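Local coordinates for decaprenyl diphosphate synthase (Rhodobacter capsulatus, PDB 3MZV) that catalyses the magnesium-dependent head-to-tail addition of isopentenyl diphosphate units to an allylic diphosphate, building the all-trans decaprenyl diphosphate chain, at the interface of chains A and B. Residues are numbered along the deposited sequence; one frame, centred on the assembly and turned at random. Chains: chain A/B, Decaprenyl diphosphate synthase.

Contacts 1 and 2 are neighbouring stretches of one seam between the two subunits, the centres of their C-alpha atoms about 12 Å apart. Both are made by chain A helix 114-132 facing chain B helix 138-161, and A:Arg127 belongs to both, its guanidinium lying against B:Ala149 in contact 1 and bonding B:Asn146 in contact 2. Contact 1 adds the loop before helix 40-50 and the start of that helix, and contact 2 reaches the 3-10 helix 133-135. The interface is two-fold symmetric, so each patch recurs with the chains exchanged; such helix-to-helix dimers are typical of trans-prenyl synthases, which suggests that this pairing is the biological one.

Contact 1: the interface of chains A and B. Residues chain A 35-37, 41, 123, 127; chain B 149, 153.
A:Ser35 meets B:Glu153 across the subunit boundary through a short hydrogen bond, the hydroxyl A:Ser35 OG giving to the carboxylate oxygen B:Glu153 OE2 at 2.6 Å. The hydroxyl comes to the anti side of that oxygen, 16° out of the carboxylate plane. B:Glu153 reaches it because its CG stands anti to the backbone N (chi1 -178°) and the chain stays extended beyond, carrying the carboxylate from helix 138-161 to the loop before helix 40-50. A small serine suits this loop, where a hydroxyl close to the backbone can meet the long acid. Water 1 also bonds B:Glu153 OE2 at 2.6 Å and links it to the backbone N of A:His37.

Packing contacts make the rest of the patch. The ring of A:Tyr123 is sandwiched within its own chain: A:Ile41 CD1 sits over the centre of one face, and A:Arg127 CG lies on the other, towards the rim. The ring's edge points across the boundary, with A:Tyr123 CD1 3.3 Å from the backbone O of B:Ala149, which lies in the ring plane. The methyl CB of B:Ala149 packs over the centre of the A:Arg127 guanidinium, 3.5 Å from CZ; so small a side chain lets the flat group come close.

A bond within chain A steadies that group: A:Arg127 NH2 donates to the phenol OH of A:Tyr123 at 3.0 Å, almost exactly in the guanidinium plane. A leucine in place of A:Tyr123 would probably let the guanidinium swing away from B:Ala149, the phenol oxygen that holds it being lost. The patch thus ties a loop and helix 114-132 of one subunit to helix 138-161 of the other, helping to hold the dimer together.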
loop_
_atom_site.group_PDB
_atom_site.type_symbol
_atom_site.label_atom_id
_atom_site.label_comp_id
_atom_site.label_asym_id
_atom_site.label_seq_id
_atom_site.Cartn_x
_atom_site.Cartn_y
_atom_site.Cartn_z
ATOM N N SER A 35 -16.092 5.011 -3.961
ATOM C CA SER A 35 -15.841 4.002 -4.982
ATOM C C SER A 35 -17.182 3.627 -5.565
ATOM O O SER A 35 -18.041 3.162 -4.860
ATOM C CB SER A 35 -15.103 2.779 -4.408
ATOM O OG SER A 35 -15.104 1.697 -5.357
ATOM N N GLU A 36 -17.359 3.874 -6.849
ATOM C CA GLU A 36 -18.614 3.565 -7.521
ATOM C C GLU A 36 -18.910 2.057 -7.509
ATOM O O GLU A 36 -20.054 1.644 -7.326
ATOM C CB GLU A 36 -18.574 4.067 -8.972
ATOM N N HIS A 37 -17.870 1.245 -7.658
ATOM C CA HIS A 37 -18.061 -0.193 -7.894
ATOM C C HIS A 37 -17.587 -1.142 -6.774
ATOM O O HIS A 37 -17.822 -2.352 -6.845
ATOM C CB HIS A 37 -17.478 -0.547 -9.263
ATOM C CG HIS A 37 -18.243 0.066 -10.396
ATOM N ND1 HIS A 37 -19.507 -0.364 -10.758
ATOM C CD2 HIS A 37 -17.939 1.090 -11.229
ATOM C CE1 HIS A 37 -19.945 0.367 -11.770
ATOM N NE2 HIS A 37 -19.013 1.255 -12.073
ATOM N N ILE A 41 -15.352 -0.257 0.315
ATOM C CA ILE A 41 -14.241 0.649 0.555
ATOM C C ILE A 41 -14.639 1.864 1.430
ATOM O O ILE A 41 -14.142 1.982 2.541
ATOM C CB ILE A 41 -13.587 1.083 -0.775
ATOM C CG1 ILE A 41 -12.952 -0.129 -1.472
ATOM C CG2 ILE A 41 -12.577 2.150 -0.512
ATOM C CD1 ILE A 41 -12.320 0.145 -2.786
ATOM N N TYR A 123 -6.145 0.960 -1.141
ATOM C CA TYR A 123 -6.947 1.958 -1.842
ATOM C C TYR A 123 -6.714 3.340 -1.247
ATOM O O TYR A 123 -6.475 4.302 -1.977
ATOM C CB TYR A 123 -8.433 1.628 -1.697
ATOM C CG TYR A 123 -9.349 2.482 -2.565
ATOM C CD1 TYR A 123 -9.413 2.279 -3.925
ATOM C CD2 TYR A 123 -10.161 3.473 -2.018
ATOM C CE1 TYR A 123 -10.270 3.018 -4.739
ATOM C CE2 TYR A 123 -11.048 4.219 -2.840
ATOM C CZ TYR A 123 -11.068 3.984 -4.192
ATOM O OH TYR A 123 -11.903 4.684 -5.057
ATOM N N ARG A 127 -5.191 6.615 -3.063
ATOM C CA ARG A 127 -5.966 7.857 -3.123
ATOM C C ARG A 127 -5.265 9.023 -2.426
ATOM O O ARG A 127 -5.386 10.148 -2.900
ATOM C CB ARG A 127 -7.355 7.646 -2.553
ATOM C CG ARG A 127 -8.223 6.721 -3.410
ATOM C CD ARG A 127 -8.443 7.289 -4.813
ATOM N NE ARG A 127 -9.456 6.559 -5.549
ATOM C CZ ARG A 127 -9.526 6.474 -6.865
ATOM N NH1 ARG A 127 -8.648 7.109 -7.645
ATOM N NH2 ARG A 127 -10.484 5.743 -7.418
ATOM N N ALA B 149 -5.005 2.766 -7.084
ATOM C CA ALA B 149 -6.290 2.747 -6.457
ATOM C C ALA B 149 -7.235 1.769 -7.212
ATOM O O ALA B 149 -7.966 0.988 -6.607
ATOM C CB ALA B 149 -6.924 4.137 -6.502
ATOM N N GLU B 153 -9.283 -1.493 -6.003
ATOM C CA GLU B 153 -10.718 -1.534 -6.208
ATOM C C GLU B 153 -11.145 -2.762 -7.022
ATOM O O GLU B 153 -12.168 -3.378 -6.721
ATOM C CB GLU B 153 -11.137 -0.257 -6.910
ATOM C CG GLU B 153 -12.608 -0.085 -7.184
ATOM C CD GLU B 153 -12.878 1.186 -7.959
ATOM O OE1 GLU B 153 -12.413 1.268 -9.113
ATOM O OE2 GLU B 153 -13.546 2.092 -7.410
HETATM O O HOH W 1 -15.815 2.515 -8.540
#

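Contact 2: the interface of chains A and B. Residues chain A 127, 130, 133; chain B 142, 146.
At the edge of the A:Arg127 guanidinium, close to its plane, lies the amide oxygen OD1 of B:Asn146. A:Arg127 NH1 donates to B:Asn146 OD1 at 3.0 Å, with an angle of 154° at the hydrogen. The guanidinium and the B:Asn146 amide run side by side; their planes are 37° apart, and the contact is made at the guanidinium edge, where OD1 lies close to the plane. The amides of A:Gln130 and B:Asn146 are also side by side, but turned more steeply still.

A:Gln130 uses both ends of its amide. A:Gln130 NE2 donates across the boundary to the carboxylate OE2 of B:Glu142 at 2.8 Å, a bond that lies near the amide plane but reaches the anti side of OE2, well out of the carboxylate plane. A:Gln130 OE1 accepts from NH1 of A:Arg127 at 2.7 Å, although here the partner is tilted from the guanidinium plane. Glutamine suits the place because one flat group can accept from a cation and donate to an acid. With both ends engaged, the amide is held against a flip, and NH1 is shared between the oxygens of two amides in different subunits. The positive charge of A:Arg127 would probably polarise these amides, and B:Glu142 may favour the same alignment in A:Gln130.

B:Glu142 bends at its second torsion (chi2 -75°), which directs the carboxylate towards A:Gln130 NE2. Its aliphatic part passes A:Thr133 at about a right angle, B:Glu142 CB 3.5 Å from the hydroxyl A:Thr133 OG1. Threonine serves here with both branches: the methyl A:Thr133 CG2 rests 4.0 Å from B:Glu142 CA, while A:Thr133 OG1 turns back to its own chain and donates to the backbone O of A:Gln130 at 2.7 Å.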
loop_
_atom_site.group_PDB
_atom_site.type_symbol
_atom_site.label_atom_id
_atom_site.label_comp_id
_atom_site.label_asym_id
_atom_site.label_seq_id
_atom_site.Cartn_x
_atom_site.Cartn_y
_atom_site.Cartn_z
ATOM N N ARG A 127 -5.191 6.615 -3.063
ATOM C CA ARG A 127 -5.966 7.857 -3.123
ATOM C C ARG A 127 -5.265 9.023 -2.426
ATOM O O ARG A 127 -5.386 10.148 -2.900
ATOM C CB ARG A 127 -7.355 7.646 -2.553
ATOM C CG ARG A 127 -8.223 6.721 -3.410
ATOM C CD ARG A 127 -8.443 7.289 -4.813
ATOM N NE ARG A 127 -9.456 6.559 -5.549
ATOM C CZ ARG A 127 -9.526 6.474 -6.865
ATOM N NH1 ARG A 127 -8.648 7.109 -7.645
ATOM N NH2 ARG A 127 -10.484 5.743 -7.418
ATOM N N GLN A 130 -2.697 10.262 -4.854
ATOM C CA GLN A 130 -3.344 10.924 -5.957
ATOM C C GLN A 130 -3.816 12.325 -5.521
ATOM O O GLN A 130 -3.682 13.318 -6.261
ATOM C CB GLN A 130 -4.514 10.049 -6.517
ATOM C CG GLN A 130 -5.441 10.788 -7.444
ATOM C CD GLN A 130 -6.734 10.013 -7.791
ATOM O OE1 GLN A 130 -7.301 9.316 -6.954
ATOM N NE2 GLN A 130 -7.177 10.136 -9.032
ATOM N N THR A 133 -1.047 15.141 -5.309
ATOM C CA THR A 133 -0.646 15.723 -6.627
ATOM C C THR A 133 -1.406 17.012 -6.977
ATOM O O THR A 133 -0.885 17.864 -7.755
ATOM C CB THR A 133 -0.762 14.731 -7.811
ATOM O OG1 THR A 133 -2.132 14.507 -8.163
ATOM C CG2 THR A 133 -0.043 13.413 -7.517
ATOM N N GLU B 142 -0.144 11.399 -10.763
ATOM C CA GLU B 142 -1.555 11.249 -10.561
ATOM C C GLU B 142 -2.082 9.990 -11.281
ATOM O O GLU B 142 -2.899 9.263 -10.743
ATOM C CB GLU B 142 -2.298 12.525 -11.055
ATOM C CG GLU B 142 -3.806 12.586 -10.782
ATOM C CD GLU B 142 -4.727 11.718 -11.667
ATOM O OE1 GLU B 142 -4.376 11.364 -12.801
ATOM O OE2 GLU B 142 -5.833 11.405 -11.183
ATOM N N ASN B 146 -3.711 6.850 -9.330
ATOM C CA ASN B 146 -5.039 6.402 -9.694
ATOM C C ASN B 146 -5.069 4.918 -10.097
ATOM O O ASN B 146 -5.911 4.146 -9.614
ATOM C CB ASN B 146 -5.612 7.291 -10.809
ATOM C CG ASN B 146 -7.006 6.838 -11.247
ATOM O OD1 ASN B 146 -7.975 7.049 -10.536
ATOM N ND2 ASN B 146 -7.091 6.194 -12.439
#